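Local coordinates for protein acetyltransferase (Sinorhizobium meliloti, PDB 4JXR) that probably transfers acetyl groups from acetyl-CoA, as a phosphinothricin acetyltransferase-like member of the GNAT superfamily, at residues Leu6-Ala11 with Val109-Ala114; Tyr56-Ala59 with Ala65-Gly68. All blocks are in the same frame, centred on the assembly; numbering follows the deposited sequence. Where two conformers were deposited one is given.

Interaction 1: Leu6-Ala11 with Val109-Ala114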
ATOM      1  N   LEU A   6      11.730   3.486  26.592  1.00 11.24           N
ATOM      2  CA  LEU A   6      11.774   2.811  25.330  1.00 10.58           C
ATOM      3  C   LEU A   6      13.102   2.132  25.150  1.00 11.26           C
ATOM      4  O   LEU A   6      14.140   2.589  25.684  1.00 12.73           O
ATOM      5  CB  LEU A   6      11.612   3.815  24.157  1.00 10.95           C
ATOM      6  CG  LEU A   6      10.425   4.741  24.182  1.00 11.11           C
ATOM      7  CD1 LEU A   6      10.356   5.502  22.878  1.00 12.05           C
ATOM      8  CD2 LEU A   6       9.125   4.048  24.470  1.00 12.12           C
ATOM      9  N   ARG A   7      13.151   1.072  24.355  1.00 10.36           N
ATOM     10  CA  ARG A   7      14.380   0.499  23.896  1.00 10.64           C
ATOM     11  C   ARG A   7      14.089  -0.289  22.611  1.00  9.12           C
ATOM     12  O   ARG A   7      12.927  -0.585  22.305  1.00 10.22           O
ATOM     13  CB  ARG A   7      15.045  -0.410  24.969  1.00 10.89           C
ATOM     14  CG  ARG A   7      14.175  -1.595  25.373  1.00 10.94           C
ATOM     15  CD  ARG A   7      14.985  -2.673  26.063  1.00 12.53           C
ATOM     16  NE  ARG A   7      14.182  -3.747  26.622  1.00 12.58           N
ATOM     17  CZ  ARG A   7      13.562  -4.683  25.900  1.00 11.42           C
ATOM     18  NH1 ARG A   7      13.759  -4.803  24.588  1.00 11.03           N
ATOM     19  NH2 ARG A   7      12.793  -5.574  26.496  1.00 12.82           N
ATOM     20  N   ASP A   8      15.131  -0.691  21.904  1.00  9.90           N
ATOM     21  CA  ASP A   8      14.924  -1.477  20.749  1.00 10.17           C
ATOM     22  C   ASP A   8      14.389  -2.846  21.096  1.00 10.01           C
ATOM     23  O   ASP A   8      14.775  -3.455  22.129  1.00 10.78           O
ATOM     24  CB  ASP A   8      16.194  -1.594  19.897  1.00 11.04           C
ATOM     25  CG  ASP A   8      16.385  -0.366  19.014  1.00 10.68           C
ATOM     26  OD1 ASP A   8      15.896   0.698  19.379  1.00 12.63           O
ATOM     27  OD2 ASP A   8      17.000  -0.520  17.950  1.00 11.83           O
ATOM     28  N   ALA A   9      13.527  -3.385  20.256  1.00  9.09           N
ATOM     29  CA  ALA A   9      13.006  -4.716  20.440  1.00  9.43           C
ATOM     30  C   ALA A   9      14.074  -5.758  20.186  1.00 11.05           C
ATOM     31  O   ALA A   9      14.915  -5.604  19.307  1.00 12.36           O
ATOM     32  CB  ALA A   9      11.860  -4.928  19.446  1.00  9.65           C
ATOM     33  N   VAL A  10      13.969  -6.879  20.893  1.00 10.86           N
ATOM     34  CA  VAL A  10      14.824  -8.040  20.693  1.00 12.02           C
ATOM     35  C   VAL A  10      13.935  -9.243  20.568  1.00 11.78           C
ATOM     36  O   VAL A  10      12.732  -9.237  20.912  1.00 11.85           O
ATOM     37  CB  VAL A  10      15.875  -8.192  21.842  1.00 14.16           C
ATOM     38  CG1 VAL A  10      16.827  -7.001  21.822  1.00 15.82           C
ATOM     39  CG2 VAL A  10      15.208  -8.364  23.159  1.00 15.17           C
ATOM     40  N   ALA A  11      14.537 -10.380  20.195  1.00 13.06           N
ATOM     41  CA  ALA A  11      13.766 -11.605  20.039  1.00 13.76           C
ATOM     42  C   ALA A  11      12.968 -11.993  21.249  1.00 13.39           C
ATOM     43  O   ALA A  11      11.860 -12.498  21.151  1.00 13.31           O
ATOM     44  CB  ALA A  11      14.669 -12.754  19.579  1.00 14.89           C
ATOM     45  N   VAL A 109      10.077   8.802  14.345  1.00  7.93           N
ATOM     46  CA  VAL A 109      10.386   9.994  13.578  1.00  8.01           C
ATOM     47  C   VAL A 109      11.875  10.312  13.707  1.00  8.21           C
ATOM     48  O   VAL A 109      12.566  10.570  12.710  1.00  8.67           O
ATOM     49  CB  VAL A 109       9.511  11.161  13.990  1.00  8.48           C
ATOM     50  CG1 VAL A 109      10.025  12.482  13.424  1.00  9.10           C
ATOM     51  CG2 VAL A 109       8.064  10.938  13.589  1.00  8.92           C
ATOM     52  N   GLY A 110      12.391  10.343  14.922  1.00  8.40           N
ATOM     53  CA  GLY A 110      13.786  10.663  15.128  1.00  8.36           C
ATOM     54  C   GLY A 110      14.725   9.672  14.486  1.00  8.51           C
ATOM     55  O   GLY A 110      15.698  10.028  13.810  1.00  8.96           O
ATOM     56  N   ARG A 111      14.456   8.386  14.709  1.00  8.49           N
ATOM     57  CA  ARG A 111      15.290   7.321  14.152  1.00  7.98           C
ATOM     58  C   ARG A 111      15.324   7.422  12.642  1.00  8.29           C
ATOM     59  O   ARG A 111      16.386   7.313  12.021  1.00  8.79           O
ATOM     60  CB  ARG A 111      14.794   5.962  14.585  1.00  8.36           C
ATOM     61  CG  ARG A 111      15.065   5.659  16.060  1.00  8.86           C
ATOM     62  CD  ARG A 111      16.512   5.250  16.285  1.00  9.73           C
ATOM     63  NE  ARG A 111      16.836   3.909  15.803  1.00  9.59           N
ATOM     64  CZ  ARG A 111      16.595   2.799  16.488  1.00  9.58           C
ATOM     65  NH1 ARG A 111      15.884   2.819  17.598  1.00 10.47           N
ATOM     66  NH2 ARG A 111      17.062   1.639  16.074  1.00 10.48           N
ATOM     67  N   CYS A 112      14.146   7.558  12.004  1.00  8.02           N
ATOM     68  CA  CYS A 112      14.104   7.555  10.552  1.00  8.03           C
ATOM     69  C   CYS A 112      14.718   8.838  10.009  1.00  8.33           C
ATOM     70  O   CYS A 112      15.280   8.786   8.914  1.00  8.96           O
ATOM     71  CB  CYS A 112      12.683   7.293  10.090  1.00  8.01           C
ATOM     72  SG  CYS A 112      12.122   5.603  10.409  1.00  8.64           S
ATOM     73  N   THR A 113      14.647   9.930  10.726  1.00  8.12           N
ATOM     74  CA  THR A 113      15.367  11.142  10.342  1.00  8.35           C
ATOM     75  C   THR A 113      16.879  10.878  10.348  1.00  8.84           C
ATOM     76  O   THR A 113      17.573  11.152   9.365  1.00  9.59           O
ATOM     77  CB  THR A 113      15.021  12.301  11.286  1.00  8.56           C
ATOM     78  OG1 THR A 113      13.631  12.583  11.203  1.00  9.34           O
ATOM     79  CG2 THR A 113      15.777  13.559  10.944  1.00  9.87           C
ATOM     80  N   ALA A 114      17.382  10.311  11.433  1.00  8.88           N
ATOM     81  CA  ALA A 114      18.796   9.992  11.542  1.00  9.11           C
ATOM     82  C   ALA A 114      19.253   9.026  10.470  1.00  9.49           C
ATOM     83  O   ALA A 114      20.388   9.141   9.966  1.00 11.29           O
ATOM     84  CB  ALA A 114      19.110   9.434  12.925  1.00  9.59           C
TER
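Asp8 and Arg111 meet in a bidentate, end-on salt bridge that makes up the whole direct contact between Leu6-Ala11 and Val109-Ala114. The guanidinium presents its end, so that each terminal nitrogen takes one carboxylate oxygen: NH1 of Arg111 lies 2.8 Å from OD1 of Asp8, and NH2 of Arg111 lies 2.9 Å from OD2 of Asp8. Both oxygens accept on their syn lone pairs, and the N-H...O angles are close to 160°. The two flat groups are only 5° from coplanar, consistent with the two parallel bonds fixing the rotation of one group against the other.

The side chains approach from opposite directions across a wide backbone gap, 11.0 Å between CA of Asp8 and CA of Arg111. Arg111 covers about half of it with a chain bent at chi2 and chi3 rather than extended. Asp8 turns CG beside its own backbone N, anti to the carbonyl carbon (chi1 -81°), which brings OD1 and OD2 to the guanidinium edge.

Tight contact is confined to this end-on pair, held in a nearly common plane. Val57 packs beside both residues and Pro55 beside Arg111, while Glu107, one helical turn back, gives NH1 of Arg111 a second carboxylate partner and probably helps to position the guanidinium. Against this, just 81 Å² is buried, counting both segments, and Asp8 and Arg111 both remain partly exposed to solvent, so the contact belongs to the protein surface. The bridge, near the other end of its helix from Gly101, lies away from the acetyl-CoA-binding residues; in the GNAT fold it fastens the N-terminal edge strand 5-8 to helix 100-115, which packs against the central sheet.

Interaction 2: Tyr56-Ala59 with Ala65-Gly68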
ATOM      1  N   TYR A  56      12.707  -0.896  15.228  1.00  7.90           N
ATOM      2  CA  TYR A  56      11.618  -1.673  15.838  1.00  8.33           C
ATOM      3  C   TYR A  56      11.837  -1.566  17.341  1.00  8.14           C
ATOM      4  O   TYR A  56      12.900  -2.005  17.846  1.00  9.18           O
ATOM      5  CB  TYR A  56      11.676  -3.114  15.319  1.00  8.89           C
ATOM      6  CG  TYR A  56      10.429  -3.952  15.494  1.00  8.32           C
ATOM      7  CD1 TYR A  56       9.724  -3.998  16.700  1.00  8.38           C
ATOM      8  CD2 TYR A  56       9.941  -4.731  14.471  1.00  8.68           C
ATOM      9  CE1 TYR A  56       8.604  -4.814  16.841  1.00  8.72           C
ATOM     10  CE2 TYR A  56       8.849  -5.545  14.597  1.00  9.15           C
ATOM     11  CZ  TYR A  56       8.192  -5.602  15.825  1.00  8.66           C
ATOM     12  OH  TYR A  56       7.084  -6.421  16.033  1.00 10.72           O
ATOM     13  N   VAL A  57      10.918  -0.929  18.049  1.00  7.80           N
ATOM     14  CA  VAL A  57      11.098  -0.532  19.421  0.80  8.85           C
ATOM     15  C   VAL A  57       9.942  -0.967  20.309  1.00  8.10           C
ATOM     16  O   VAL A  57       8.834  -1.243  19.828  1.00  8.96           O
ATOM     17  CB  VAL A  57      11.343   1.005  19.517  0.80  9.99           C
ATOM     18  CG1 VAL A  57      12.527   1.457  18.632  0.80 11.36           C
ATOM     19  CG2 VAL A  57      10.135   1.779  19.137  0.80  9.72           C
ATOM     20  N   VAL A  58      10.234  -1.074  21.585  1.00  8.73           N
ATOM     21  CA  VAL A  58       9.232  -1.380  22.587  1.00  8.78           C
ATOM     22  C   VAL A  58       9.205  -0.286  23.653  1.00  9.17           C
ATOM     23  O   VAL A  58      10.202   0.393  23.906  1.00  9.86           O
ATOM     24  CB  VAL A  58       9.461  -2.749  23.254  1.00  9.48           C
ATOM     25  CG1 VAL A  58       9.252  -3.878  22.252  1.00 10.07           C
ATOM     26  CG2 VAL A  58      10.850  -2.854  23.887  1.00 10.51           C
ATOM     27  N   ALA A  59       8.039  -0.176  24.269  1.00  9.00           N
ATOM     28  CA  ALA A  59       7.822   0.629  25.479  1.00 10.11           C
ATOM     29  C   ALA A  59       7.637  -0.328  26.658  1.00 10.19           C
ATOM     30  O   ALA A  59       6.971  -1.353  26.530  1.00 10.75           O
ATOM     31  CB  ALA A  59       6.585   1.505  25.355  1.00 10.75           C
ATOM     32  N   ALA A  65       8.446  -4.801  31.760  1.00 18.69           N
ATOM     33  CA  ALA A  65       7.603  -5.588  30.875  1.00 17.81           C
ATOM     34  C   ALA A  65       7.209  -4.740  29.643  1.00 14.34           C
ATOM     35  O   ALA A  65       6.939  -3.550  29.761  1.00 14.13           O
ATOM     36  CB  ALA A  65       6.309  -6.019  31.551  1.00 20.73           C
ATOM     37  N   VAL A  66       7.136  -5.399  28.489  1.00 13.08           N
ATOM     38  CA  VAL A  66       6.724  -4.716  27.255  1.00 12.01           C
ATOM     39  C   VAL A  66       5.250  -4.441  27.295  1.00 12.07           C
ATOM     40  O   VAL A  66       4.450  -5.365  27.446  1.00 14.32           O
ATOM     41  CB  VAL A  66       7.073  -5.607  26.059  1.00 12.18           C
ATOM     42  CG1 VAL A  66       6.450  -5.072  24.789  1.00 11.92           C
ATOM     43  CG2 VAL A  66       8.591  -5.725  25.919  1.00 13.46           C
ATOM     44  N   ILE A  67       4.871  -3.169  27.120  1.00 10.77           N
ATOM     45  CA  ILE A  67       3.472  -2.744  27.128  1.00 11.45           C
ATOM     46  C   ILE A  67       3.026  -2.071  25.837  1.00 10.34           C
ATOM     47  O   ILE A  67       1.878  -1.724  25.693  1.00 11.05           O
ATOM     48  CB  ILE A  67       3.163  -1.864  28.363  1.00 12.44           C
ATOM     49  CG1 ILE A  67       4.049  -0.632  28.391  1.00 14.49           C
ATOM     50  CG2 ILE A  67       3.327  -2.713  29.642  1.00 15.12           C
ATOM     51  CD1 ILE A  67       3.694   0.372  29.437  1.00 15.10           C
ATOM     52  N   GLY A  68       3.947  -1.891  24.891  1.00  9.60           N
ATOM     53  CA  GLY A  68       3.626  -1.368  23.585  1.00  9.22           C
ATOM     54  C   GLY A  68       4.813  -1.562  22.688  1.00  8.65           C
ATOM     55  O   GLY A  68       5.908  -1.832  23.152  1.00  9.47           O
TER
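Ala59 and Gly68 form an antiparallel hydrogen-bonded pair, with their CA atoms 5.0 Å apart, and Ile67 joins them by sharing the carbonyl of Ala59. The amide of Ala59 is satisfied by Gly68: N of Ala59 lies 2.9 Å from O of Gly68, with an almost straight N-H...O angle of 172°. That donor nevertheless stands 47° above the carbonyl plane, so the bond is straight at the hydrogen but does not lie on a lone pair of the oxygen.

The return bond is split. O of Ala59 accepts chiefly from N of Ile67 at 2.8 Å, in an equally straight bond, and receives a weak second bond from N of Gly68 at 3.5 Å. Supplementary CA-H...O contacts reach the same two acceptors, from CA of Val66 to O of Ala59 and from CA of Val58 to O of Gly68. Outside the pair, O of Ile67 accepts from the hydroxyl of Ser92, while N of Val58 is taken by O of Arg7 on the adjoining strand.

Apolar contact accompanies the polar pairing. Val58 and Val66 cross at about a right angle, CG1 of Val58 touching CG1 of Val66 at 4.0 Å, and Ser16 and Ile20 of helix 14-27 pack against Val66. Ile67 holds CG1 between its backbone N and carbonyl carbon (chi1 59°), which lays that methylene 3.5 Å from O of Ala59.

With two residues, Ile67 and Gly68, facing one residue, Ala59, the geometry is that of a classic beta bulge. It sits near the turn end of the hairpin 56-60/66-74 in the GNAT sheet, the nearest atoms of Gly68 and the side chain of Leu91, a known acetyl-CoA-binding residue, being about 4 Å apart.

From the N terminus, the chain first lays down edge strand 5-8, then passes through helices 14-27 and 39-51 into strand 56-60. Interaction 2 closes a short hairpin loop, with six positions from Ala59 to Ala65. The chain continues through strands 66-74 and 84-91 to helix 100-115, where interaction 1 closes a much longer loop of 97 residues, so interaction 2 is nested inside it. Interaction 1 ties strand 5-8 to helix 100-115, and interaction 2 ties strand 56-60 to strand 66-74. Backbone bonds between the neighbouring strands 5-8 and 56-60 join the two, among them a probable one with N of Ala9 2.8 Å from O of Tyr56.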